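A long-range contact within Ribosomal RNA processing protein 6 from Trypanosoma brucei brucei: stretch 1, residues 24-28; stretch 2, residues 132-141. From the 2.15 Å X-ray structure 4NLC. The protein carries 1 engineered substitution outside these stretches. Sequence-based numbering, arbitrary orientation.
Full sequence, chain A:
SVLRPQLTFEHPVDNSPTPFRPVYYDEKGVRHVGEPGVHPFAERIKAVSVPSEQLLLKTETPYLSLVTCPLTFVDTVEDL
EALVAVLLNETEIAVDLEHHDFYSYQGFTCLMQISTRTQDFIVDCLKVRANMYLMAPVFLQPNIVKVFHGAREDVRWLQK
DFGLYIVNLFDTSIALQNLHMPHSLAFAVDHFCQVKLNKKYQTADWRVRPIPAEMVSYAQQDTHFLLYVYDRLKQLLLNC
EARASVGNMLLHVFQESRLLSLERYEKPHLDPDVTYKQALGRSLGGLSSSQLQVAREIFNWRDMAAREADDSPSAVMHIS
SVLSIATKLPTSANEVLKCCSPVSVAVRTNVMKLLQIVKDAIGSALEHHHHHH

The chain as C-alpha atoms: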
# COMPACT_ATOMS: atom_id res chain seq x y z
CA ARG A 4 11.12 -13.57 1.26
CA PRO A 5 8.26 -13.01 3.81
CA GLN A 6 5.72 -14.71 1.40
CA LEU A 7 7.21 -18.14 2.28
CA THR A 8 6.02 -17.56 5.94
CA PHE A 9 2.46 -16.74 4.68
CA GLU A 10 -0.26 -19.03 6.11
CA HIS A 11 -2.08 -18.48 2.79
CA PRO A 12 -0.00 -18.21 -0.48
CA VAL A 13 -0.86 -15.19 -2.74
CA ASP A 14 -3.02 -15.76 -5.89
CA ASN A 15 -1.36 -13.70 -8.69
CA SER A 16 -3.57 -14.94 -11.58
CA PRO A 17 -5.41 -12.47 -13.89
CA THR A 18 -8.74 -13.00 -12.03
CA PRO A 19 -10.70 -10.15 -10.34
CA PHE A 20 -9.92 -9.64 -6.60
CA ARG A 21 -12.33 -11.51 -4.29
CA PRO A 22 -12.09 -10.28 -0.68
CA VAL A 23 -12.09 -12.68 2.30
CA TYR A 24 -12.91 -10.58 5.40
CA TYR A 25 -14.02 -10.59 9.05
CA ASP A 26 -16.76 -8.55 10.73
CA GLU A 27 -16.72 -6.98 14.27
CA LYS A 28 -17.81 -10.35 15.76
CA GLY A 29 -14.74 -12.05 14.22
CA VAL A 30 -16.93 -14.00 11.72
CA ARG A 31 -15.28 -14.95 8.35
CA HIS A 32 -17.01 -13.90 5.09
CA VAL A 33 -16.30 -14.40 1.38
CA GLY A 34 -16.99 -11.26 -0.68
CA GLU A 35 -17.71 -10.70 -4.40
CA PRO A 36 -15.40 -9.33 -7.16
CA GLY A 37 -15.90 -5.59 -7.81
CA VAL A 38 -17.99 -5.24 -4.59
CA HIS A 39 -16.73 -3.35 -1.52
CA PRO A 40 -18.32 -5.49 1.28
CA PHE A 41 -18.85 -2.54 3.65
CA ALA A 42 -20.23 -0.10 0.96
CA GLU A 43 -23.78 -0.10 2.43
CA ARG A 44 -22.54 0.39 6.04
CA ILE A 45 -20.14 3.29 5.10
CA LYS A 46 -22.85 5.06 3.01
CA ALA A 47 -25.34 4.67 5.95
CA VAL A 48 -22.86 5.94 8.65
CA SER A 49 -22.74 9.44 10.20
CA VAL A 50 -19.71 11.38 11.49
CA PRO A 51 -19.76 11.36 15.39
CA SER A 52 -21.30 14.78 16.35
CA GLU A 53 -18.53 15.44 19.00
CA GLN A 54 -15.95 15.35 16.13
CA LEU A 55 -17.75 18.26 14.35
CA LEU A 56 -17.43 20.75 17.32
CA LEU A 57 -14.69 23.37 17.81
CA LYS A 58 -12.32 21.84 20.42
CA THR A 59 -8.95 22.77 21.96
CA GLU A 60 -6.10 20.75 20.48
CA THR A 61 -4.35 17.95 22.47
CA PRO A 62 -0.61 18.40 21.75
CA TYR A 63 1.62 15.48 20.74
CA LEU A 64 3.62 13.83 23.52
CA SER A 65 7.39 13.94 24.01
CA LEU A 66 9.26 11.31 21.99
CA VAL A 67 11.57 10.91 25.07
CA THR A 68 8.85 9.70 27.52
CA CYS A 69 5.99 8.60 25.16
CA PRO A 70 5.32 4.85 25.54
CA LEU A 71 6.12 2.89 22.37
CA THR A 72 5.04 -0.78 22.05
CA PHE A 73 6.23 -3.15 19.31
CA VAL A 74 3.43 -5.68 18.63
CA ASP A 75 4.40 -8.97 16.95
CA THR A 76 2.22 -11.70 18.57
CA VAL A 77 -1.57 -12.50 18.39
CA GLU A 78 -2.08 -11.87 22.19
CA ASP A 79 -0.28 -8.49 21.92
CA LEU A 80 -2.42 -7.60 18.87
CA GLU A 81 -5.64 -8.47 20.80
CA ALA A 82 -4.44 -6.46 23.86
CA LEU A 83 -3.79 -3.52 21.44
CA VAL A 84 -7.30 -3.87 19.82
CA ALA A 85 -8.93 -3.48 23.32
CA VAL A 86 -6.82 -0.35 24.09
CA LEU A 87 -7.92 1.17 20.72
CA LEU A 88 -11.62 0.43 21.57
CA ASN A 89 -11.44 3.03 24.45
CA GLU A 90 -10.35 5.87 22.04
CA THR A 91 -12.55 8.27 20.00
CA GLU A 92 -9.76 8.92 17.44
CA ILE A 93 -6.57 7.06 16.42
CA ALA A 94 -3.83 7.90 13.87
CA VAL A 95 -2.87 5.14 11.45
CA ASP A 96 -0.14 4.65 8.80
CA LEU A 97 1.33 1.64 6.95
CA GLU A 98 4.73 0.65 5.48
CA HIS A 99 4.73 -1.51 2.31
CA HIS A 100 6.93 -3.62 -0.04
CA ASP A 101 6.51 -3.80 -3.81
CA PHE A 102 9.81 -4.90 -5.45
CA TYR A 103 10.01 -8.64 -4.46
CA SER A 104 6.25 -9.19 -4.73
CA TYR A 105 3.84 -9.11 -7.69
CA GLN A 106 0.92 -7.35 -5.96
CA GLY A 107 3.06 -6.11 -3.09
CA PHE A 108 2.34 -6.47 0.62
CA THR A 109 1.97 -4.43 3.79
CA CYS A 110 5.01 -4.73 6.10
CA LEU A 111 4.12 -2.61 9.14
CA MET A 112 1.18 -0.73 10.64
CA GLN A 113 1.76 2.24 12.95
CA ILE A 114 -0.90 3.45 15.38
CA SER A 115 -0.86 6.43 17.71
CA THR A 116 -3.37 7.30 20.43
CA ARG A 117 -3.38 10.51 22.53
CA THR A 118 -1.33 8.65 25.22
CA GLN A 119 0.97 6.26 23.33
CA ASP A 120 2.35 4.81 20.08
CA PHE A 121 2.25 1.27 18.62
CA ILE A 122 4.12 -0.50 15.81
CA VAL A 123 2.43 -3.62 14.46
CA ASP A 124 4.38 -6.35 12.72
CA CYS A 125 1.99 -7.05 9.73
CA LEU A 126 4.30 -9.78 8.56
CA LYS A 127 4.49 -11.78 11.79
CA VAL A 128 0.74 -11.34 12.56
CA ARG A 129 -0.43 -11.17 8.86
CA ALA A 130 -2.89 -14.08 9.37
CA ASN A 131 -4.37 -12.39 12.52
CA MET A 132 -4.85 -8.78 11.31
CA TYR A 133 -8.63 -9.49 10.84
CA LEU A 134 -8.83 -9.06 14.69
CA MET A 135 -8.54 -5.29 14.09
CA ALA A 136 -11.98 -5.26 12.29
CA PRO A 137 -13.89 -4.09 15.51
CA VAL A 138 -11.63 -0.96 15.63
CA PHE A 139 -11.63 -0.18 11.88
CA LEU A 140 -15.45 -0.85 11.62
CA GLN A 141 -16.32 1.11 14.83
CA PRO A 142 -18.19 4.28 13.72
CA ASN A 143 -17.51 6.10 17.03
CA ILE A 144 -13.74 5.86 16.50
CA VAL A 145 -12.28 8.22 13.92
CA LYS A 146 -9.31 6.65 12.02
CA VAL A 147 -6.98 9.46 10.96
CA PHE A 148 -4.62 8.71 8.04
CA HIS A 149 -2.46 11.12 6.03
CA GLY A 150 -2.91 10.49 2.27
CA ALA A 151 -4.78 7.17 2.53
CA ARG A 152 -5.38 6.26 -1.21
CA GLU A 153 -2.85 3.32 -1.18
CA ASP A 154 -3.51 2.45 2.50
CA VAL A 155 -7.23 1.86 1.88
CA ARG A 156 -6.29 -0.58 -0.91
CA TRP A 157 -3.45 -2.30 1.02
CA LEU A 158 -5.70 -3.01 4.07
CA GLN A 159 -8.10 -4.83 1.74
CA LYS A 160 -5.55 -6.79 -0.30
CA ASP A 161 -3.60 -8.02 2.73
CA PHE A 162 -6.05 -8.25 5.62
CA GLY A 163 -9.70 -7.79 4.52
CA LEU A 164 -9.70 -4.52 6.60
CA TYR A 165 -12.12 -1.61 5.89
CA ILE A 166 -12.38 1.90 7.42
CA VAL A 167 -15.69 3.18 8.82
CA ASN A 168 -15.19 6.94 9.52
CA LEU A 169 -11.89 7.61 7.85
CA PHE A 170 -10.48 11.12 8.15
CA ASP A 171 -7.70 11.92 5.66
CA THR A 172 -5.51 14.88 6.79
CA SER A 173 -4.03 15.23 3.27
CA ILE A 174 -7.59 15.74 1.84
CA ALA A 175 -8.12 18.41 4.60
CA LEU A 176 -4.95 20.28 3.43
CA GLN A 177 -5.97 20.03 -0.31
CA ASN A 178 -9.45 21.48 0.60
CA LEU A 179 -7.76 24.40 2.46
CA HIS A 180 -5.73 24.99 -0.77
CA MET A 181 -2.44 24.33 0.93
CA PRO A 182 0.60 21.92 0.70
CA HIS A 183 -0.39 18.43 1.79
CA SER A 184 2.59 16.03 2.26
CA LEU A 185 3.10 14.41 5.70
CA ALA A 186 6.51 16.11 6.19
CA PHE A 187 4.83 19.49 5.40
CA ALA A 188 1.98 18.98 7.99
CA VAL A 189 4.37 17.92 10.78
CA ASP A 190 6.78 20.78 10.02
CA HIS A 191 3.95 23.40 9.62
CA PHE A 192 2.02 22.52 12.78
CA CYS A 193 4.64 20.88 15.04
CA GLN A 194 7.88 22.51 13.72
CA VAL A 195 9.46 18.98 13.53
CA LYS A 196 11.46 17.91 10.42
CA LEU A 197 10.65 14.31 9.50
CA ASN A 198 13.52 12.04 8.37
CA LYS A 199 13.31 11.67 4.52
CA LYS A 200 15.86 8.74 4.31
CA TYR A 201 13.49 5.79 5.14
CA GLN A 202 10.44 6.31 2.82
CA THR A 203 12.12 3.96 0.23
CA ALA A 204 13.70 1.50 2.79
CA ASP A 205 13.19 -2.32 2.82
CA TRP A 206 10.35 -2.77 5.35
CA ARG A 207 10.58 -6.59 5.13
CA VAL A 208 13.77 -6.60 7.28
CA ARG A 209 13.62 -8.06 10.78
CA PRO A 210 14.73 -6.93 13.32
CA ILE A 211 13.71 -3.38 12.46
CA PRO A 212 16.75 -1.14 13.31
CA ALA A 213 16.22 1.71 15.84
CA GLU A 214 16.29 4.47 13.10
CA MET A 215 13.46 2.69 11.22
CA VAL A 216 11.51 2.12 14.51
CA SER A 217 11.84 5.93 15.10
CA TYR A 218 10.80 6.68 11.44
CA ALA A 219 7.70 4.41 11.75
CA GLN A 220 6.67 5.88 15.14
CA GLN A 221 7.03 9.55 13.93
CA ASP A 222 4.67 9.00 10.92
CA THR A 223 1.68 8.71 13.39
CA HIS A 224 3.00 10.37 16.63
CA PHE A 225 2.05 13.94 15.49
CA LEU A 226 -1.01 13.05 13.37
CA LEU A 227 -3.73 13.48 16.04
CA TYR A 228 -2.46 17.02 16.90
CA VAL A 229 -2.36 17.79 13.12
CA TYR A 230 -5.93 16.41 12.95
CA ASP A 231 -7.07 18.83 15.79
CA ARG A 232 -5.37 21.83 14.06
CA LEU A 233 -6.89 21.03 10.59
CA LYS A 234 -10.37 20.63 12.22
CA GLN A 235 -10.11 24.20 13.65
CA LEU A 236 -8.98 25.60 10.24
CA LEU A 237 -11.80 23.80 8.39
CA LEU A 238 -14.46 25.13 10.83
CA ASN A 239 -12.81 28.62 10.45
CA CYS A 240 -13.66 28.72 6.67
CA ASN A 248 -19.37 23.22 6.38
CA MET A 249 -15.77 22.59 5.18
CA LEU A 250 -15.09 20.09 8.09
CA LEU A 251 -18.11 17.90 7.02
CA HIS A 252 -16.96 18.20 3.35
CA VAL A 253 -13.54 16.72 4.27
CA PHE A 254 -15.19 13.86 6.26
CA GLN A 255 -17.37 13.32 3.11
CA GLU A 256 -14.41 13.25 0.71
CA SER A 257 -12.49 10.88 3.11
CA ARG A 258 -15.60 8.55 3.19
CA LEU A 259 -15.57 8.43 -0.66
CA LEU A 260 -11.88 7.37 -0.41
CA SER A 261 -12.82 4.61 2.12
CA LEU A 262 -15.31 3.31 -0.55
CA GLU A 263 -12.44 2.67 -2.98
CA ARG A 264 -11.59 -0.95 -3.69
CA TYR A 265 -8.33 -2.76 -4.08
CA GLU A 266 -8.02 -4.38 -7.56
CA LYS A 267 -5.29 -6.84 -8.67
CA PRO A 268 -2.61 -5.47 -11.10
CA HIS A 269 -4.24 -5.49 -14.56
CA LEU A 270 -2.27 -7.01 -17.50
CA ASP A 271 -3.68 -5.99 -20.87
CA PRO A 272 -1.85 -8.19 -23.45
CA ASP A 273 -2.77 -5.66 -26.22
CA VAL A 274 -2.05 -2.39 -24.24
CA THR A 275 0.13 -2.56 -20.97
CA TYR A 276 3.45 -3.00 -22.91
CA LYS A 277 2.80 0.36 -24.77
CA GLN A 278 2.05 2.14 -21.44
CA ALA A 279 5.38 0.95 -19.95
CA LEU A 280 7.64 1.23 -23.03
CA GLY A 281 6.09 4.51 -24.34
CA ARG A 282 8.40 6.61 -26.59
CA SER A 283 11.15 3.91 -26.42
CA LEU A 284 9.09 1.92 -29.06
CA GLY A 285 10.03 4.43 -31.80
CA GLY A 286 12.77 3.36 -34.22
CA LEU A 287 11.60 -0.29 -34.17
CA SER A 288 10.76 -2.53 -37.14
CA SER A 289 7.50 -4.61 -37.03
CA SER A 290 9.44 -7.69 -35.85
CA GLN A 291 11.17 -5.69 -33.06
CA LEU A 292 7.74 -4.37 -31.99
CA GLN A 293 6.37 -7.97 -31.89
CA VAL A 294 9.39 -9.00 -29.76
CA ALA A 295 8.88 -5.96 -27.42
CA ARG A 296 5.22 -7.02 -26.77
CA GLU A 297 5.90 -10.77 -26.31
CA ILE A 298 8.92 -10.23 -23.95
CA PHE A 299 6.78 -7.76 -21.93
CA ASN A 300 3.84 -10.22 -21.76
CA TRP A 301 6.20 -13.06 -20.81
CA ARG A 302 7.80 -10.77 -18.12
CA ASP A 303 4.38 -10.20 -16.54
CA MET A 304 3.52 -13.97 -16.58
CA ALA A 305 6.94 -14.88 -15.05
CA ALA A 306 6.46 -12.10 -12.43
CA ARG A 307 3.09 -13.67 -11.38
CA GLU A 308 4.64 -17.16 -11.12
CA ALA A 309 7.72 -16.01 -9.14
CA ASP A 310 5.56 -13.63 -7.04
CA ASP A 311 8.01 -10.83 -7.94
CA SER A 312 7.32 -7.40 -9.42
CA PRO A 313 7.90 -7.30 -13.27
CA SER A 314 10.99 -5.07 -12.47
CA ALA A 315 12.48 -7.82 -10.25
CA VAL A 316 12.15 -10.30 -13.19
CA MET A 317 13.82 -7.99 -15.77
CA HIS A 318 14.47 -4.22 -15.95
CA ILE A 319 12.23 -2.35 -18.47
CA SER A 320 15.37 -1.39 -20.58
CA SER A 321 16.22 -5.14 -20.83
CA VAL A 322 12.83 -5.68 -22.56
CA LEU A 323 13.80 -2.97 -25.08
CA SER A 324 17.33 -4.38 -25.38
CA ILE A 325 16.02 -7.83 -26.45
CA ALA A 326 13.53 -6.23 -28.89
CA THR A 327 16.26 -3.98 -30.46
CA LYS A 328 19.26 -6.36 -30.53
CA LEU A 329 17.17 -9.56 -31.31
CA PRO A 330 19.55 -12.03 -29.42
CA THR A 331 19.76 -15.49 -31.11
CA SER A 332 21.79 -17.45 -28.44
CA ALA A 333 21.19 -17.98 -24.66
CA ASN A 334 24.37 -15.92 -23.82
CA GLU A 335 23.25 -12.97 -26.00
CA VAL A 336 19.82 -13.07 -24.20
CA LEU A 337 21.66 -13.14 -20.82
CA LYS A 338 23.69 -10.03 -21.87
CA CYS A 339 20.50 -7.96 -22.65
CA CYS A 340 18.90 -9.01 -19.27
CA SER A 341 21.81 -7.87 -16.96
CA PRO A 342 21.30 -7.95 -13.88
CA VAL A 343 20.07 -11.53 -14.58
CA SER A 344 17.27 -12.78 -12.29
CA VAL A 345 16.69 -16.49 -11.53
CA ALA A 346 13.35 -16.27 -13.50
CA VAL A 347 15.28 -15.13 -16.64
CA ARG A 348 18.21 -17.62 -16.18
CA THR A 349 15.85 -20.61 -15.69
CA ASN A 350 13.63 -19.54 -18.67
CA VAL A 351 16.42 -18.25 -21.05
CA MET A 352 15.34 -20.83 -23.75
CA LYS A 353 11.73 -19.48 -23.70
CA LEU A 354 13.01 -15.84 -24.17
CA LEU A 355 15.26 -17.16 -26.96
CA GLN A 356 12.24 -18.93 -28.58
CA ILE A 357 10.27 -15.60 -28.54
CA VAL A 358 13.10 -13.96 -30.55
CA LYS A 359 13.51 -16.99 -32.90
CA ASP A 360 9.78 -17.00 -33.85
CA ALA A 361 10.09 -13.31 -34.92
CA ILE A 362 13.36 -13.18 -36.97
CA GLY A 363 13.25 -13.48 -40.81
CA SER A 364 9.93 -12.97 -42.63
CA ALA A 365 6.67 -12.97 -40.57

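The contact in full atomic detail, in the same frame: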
# COMPACT_ATOMS: atom_id res chain seq x y z
N TYR A 24 -12.97 -11.56 4.31
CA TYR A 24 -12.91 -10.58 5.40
C TYR A 24 -13.72 -11.00 6.63
O TYR A 24 -14.68 -11.77 6.54
CB TYR A 24 -13.40 -9.20 4.87
CG TYR A 24 -14.86 -9.22 4.48
CD1 TYR A 24 -15.27 -9.78 3.26
CD2 TYR A 24 -15.85 -8.79 5.36
CE1 TYR A 24 -16.62 -9.91 2.94
CE2 TYR A 24 -17.19 -8.84 5.02
CZ TYR A 24 -17.58 -9.42 3.82
OH TYR A 24 -18.90 -9.52 3.51
N TYR A 25 -13.38 -10.38 7.77
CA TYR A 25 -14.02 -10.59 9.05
C TYR A 25 -14.83 -9.38 9.52
O TYR A 25 -14.42 -8.23 9.33
CB TYR A 25 -12.98 -10.99 10.09
CG TYR A 25 -12.42 -12.38 9.89
CD1 TYR A 25 -11.50 -12.65 8.87
CD2 TYR A 25 -12.78 -13.42 10.74
CE1 TYR A 25 -10.97 -13.93 8.70
CE2 TYR A 25 -12.23 -14.69 10.60
CZ TYR A 25 -11.33 -14.94 9.57
OH TYR A 25 -10.81 -16.20 9.43
N ASP A 26 -15.95 -9.65 10.18
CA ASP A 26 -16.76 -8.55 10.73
C ASP A 26 -16.27 -8.22 12.15
O ASP A 26 -15.22 -8.73 12.55
CB ASP A 26 -18.27 -8.88 10.67
CG ASP A 26 -18.68 -10.20 11.34
OD1 ASP A 26 -17.95 -10.65 12.26
OD2 ASP A 26 -19.69 -10.79 10.91
N GLU A 27 -17.04 -7.40 12.90
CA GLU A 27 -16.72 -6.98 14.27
C GLU A 27 -16.92 -8.09 15.30
O GLU A 27 -16.46 -7.95 16.43
CB GLU A 27 -17.45 -5.69 14.68
CG GLU A 27 -18.96 -5.72 14.51
CD GLU A 27 -19.40 -5.21 13.15
OE1 GLU A 27 -19.76 -4.02 13.06
OE2 GLU A 27 -19.33 -5.99 12.17
N LYS A 28 -17.59 -9.19 14.90
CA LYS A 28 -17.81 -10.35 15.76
C LYS A 28 -16.73 -11.41 15.49
O LYS A 28 -16.77 -12.49 16.06
CB LYS A 28 -19.20 -10.96 15.48
CG LYS A 28 -20.36 -10.19 16.10
CD LYS A 28 -21.65 -10.96 15.99
CE LYS A 28 -22.81 -10.14 16.50
NZ LYS A 28 -24.07 -10.94 16.58
N MET A 132 -4.49 -10.20 11.42
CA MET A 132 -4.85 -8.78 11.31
C MET A 132 -6.37 -8.52 11.27
O MET A 132 -6.81 -7.44 11.66
CB MET A 132 -4.12 -8.12 10.14
CG MET A 132 -2.63 -7.93 10.38
SD MET A 132 -2.25 -6.87 11.78
CE MET A 132 -2.61 -5.26 11.07
N TYR A 133 -7.16 -9.55 10.89
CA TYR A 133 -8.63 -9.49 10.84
C TYR A 133 -9.22 -9.11 12.22
O TYR A 133 -10.32 -8.55 12.28
CB TYR A 133 -9.22 -10.81 10.33
CG TYR A 133 -9.06 -11.98 11.28
CD1 TYR A 133 -10.01 -12.24 12.26
CD2 TYR A 133 -7.99 -12.87 11.16
CE1 TYR A 133 -9.89 -13.34 13.11
CE2 TYR A 133 -7.87 -13.98 12.00
CZ TYR A 133 -8.81 -14.19 12.99
OH TYR A 133 -8.70 -15.27 13.85
N LEU A 134 -8.45 -9.39 13.30
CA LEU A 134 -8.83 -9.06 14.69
C LEU A 134 -8.95 -7.57 14.95
O LEU A 134 -9.50 -7.17 15.97
CB LEU A 134 -7.87 -9.72 15.72
CG LEU A 134 -7.91 -11.26 15.77
CD1 LEU A 134 -6.78 -11.80 16.61
CD2 LEU A 134 -9.25 -11.79 16.27
N MET A 135 -8.47 -6.75 14.02
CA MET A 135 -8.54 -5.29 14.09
C MET A 135 -9.87 -4.78 13.53
O MET A 135 -10.16 -3.60 13.72
CB MET A 135 -7.36 -4.66 13.32
CG MET A 135 -6.00 -5.13 13.80
SD MET A 135 -4.76 -3.85 13.65
CE MET A 135 -5.38 -2.69 14.98
N ALA A 136 -10.66 -5.63 12.85
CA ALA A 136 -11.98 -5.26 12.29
C ALA A 136 -12.94 -4.56 13.30
O ALA A 136 -13.59 -3.61 12.90
CB ALA A 136 -12.66 -6.46 11.62
N PRO A 137 -12.99 -4.88 14.62
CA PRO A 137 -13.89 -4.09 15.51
C PRO A 137 -13.46 -2.61 15.62
O PRO A 137 -14.31 -1.74 15.69
CB PRO A 137 -13.76 -4.81 16.85
CG PRO A 137 -13.31 -6.19 16.52
CD PRO A 137 -12.37 -5.99 15.37
N VAL A 138 -12.15 -2.33 15.57
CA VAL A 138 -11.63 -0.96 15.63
C VAL A 138 -11.89 -0.24 14.31
O VAL A 138 -12.48 0.84 14.32
CB VAL A 138 -10.13 -0.88 16.08
CG1 VAL A 138 -9.62 0.57 16.06
CG2 VAL A 138 -9.95 -1.47 17.47
N PHE A 139 -11.45 -0.84 13.17
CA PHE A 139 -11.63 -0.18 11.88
C PHE A 139 -13.10 0.02 11.47
O PHE A 139 -13.39 1.00 10.80
CB PHE A 139 -10.84 -0.89 10.77
CG PHE A 139 -9.35 -0.69 10.84
CD1 PHE A 139 -8.77 0.53 10.50
CD2 PHE A 139 -8.52 -1.73 11.23
CE1 PHE A 139 -7.38 0.71 10.59
CE2 PHE A 139 -7.12 -1.54 11.31
CZ PHE A 139 -6.57 -0.32 10.96
N LEU A 140 -14.01 -0.88 11.90
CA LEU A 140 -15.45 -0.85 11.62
C LEU A 140 -16.25 -0.01 12.60
O LEU A 140 -17.40 0.30 12.31
CB LEU A 140 -16.05 -2.27 11.54
CG LEU A 140 -15.57 -3.19 10.38
CD1 LEU A 140 -16.28 -4.56 10.44
CD2 LEU A 140 -15.81 -2.54 9.02
N GLN A 141 -15.65 0.36 13.76
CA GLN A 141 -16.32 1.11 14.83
C GLN A 141 -16.60 2.54 14.38
O GLN A 141 -15.65 3.32 14.24
CB GLN A 141 -15.48 1.04 16.13
CG GLN A 141 -16.04 1.70 17.41
CD GLN A 141 -17.49 1.54 17.72
OE1 GLN A 141 -17.95 0.52 18.23
NE2 GLN A 141 -18.22 2.60 17.54
O HOH W 1 -12.55 -9.65 13.44
O HOH W 2 -19.12 -1.76 14.28

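The end of a β-strand and the turn that follows it pack against a 3-10 segment and helix through a tyrosine stack, packing of aliphatic side chains against the backbone of the turn, and two bridging waters, with no direct hydrogen bond between the stretches. The stack anchors one end. Y25 and Y133 both direct CA-to-CB toward the opposing stretch, and their chi1 angles, m for Y25 and p for Y133, bring the flat rings face to face, with centroids 3.8 Å apart and planes inclined by 22°. The packing is tight, Y25 CD1 lying 3.3 Å from Y133 CB.

Beyond the rings the backbone of the first stretch runs over small or aliphatic groups. A136 CB lies 3.4 Å from Y25 O and 3.5 Å from D26 O; its single methyl fits this close approach of main chain. The longer L140 side chain reaches farther, placing CD1 4.0 Å from D26 CA and 3.8 Å from E27 OE2, while P137 CG meets E27 O at 3.6 Å. The CA-to-CB bond of D26 points away from the helix stretch, and D26 OD1 accepts a hydrogen bond from K28 N (3.0 Å), bracing the turn.

Water supplies the polar links. The oxygen of water 1 lies 3.0 Å from D26 O and 2.7 Å from Y133 O and donates to both; the oxygen of water 2 donates to E27 OE1 at 2.6 Å and weakly to L140 O at 3.3 Å. Together the stretches bury 348 Å², with Y25 contributing the largest share.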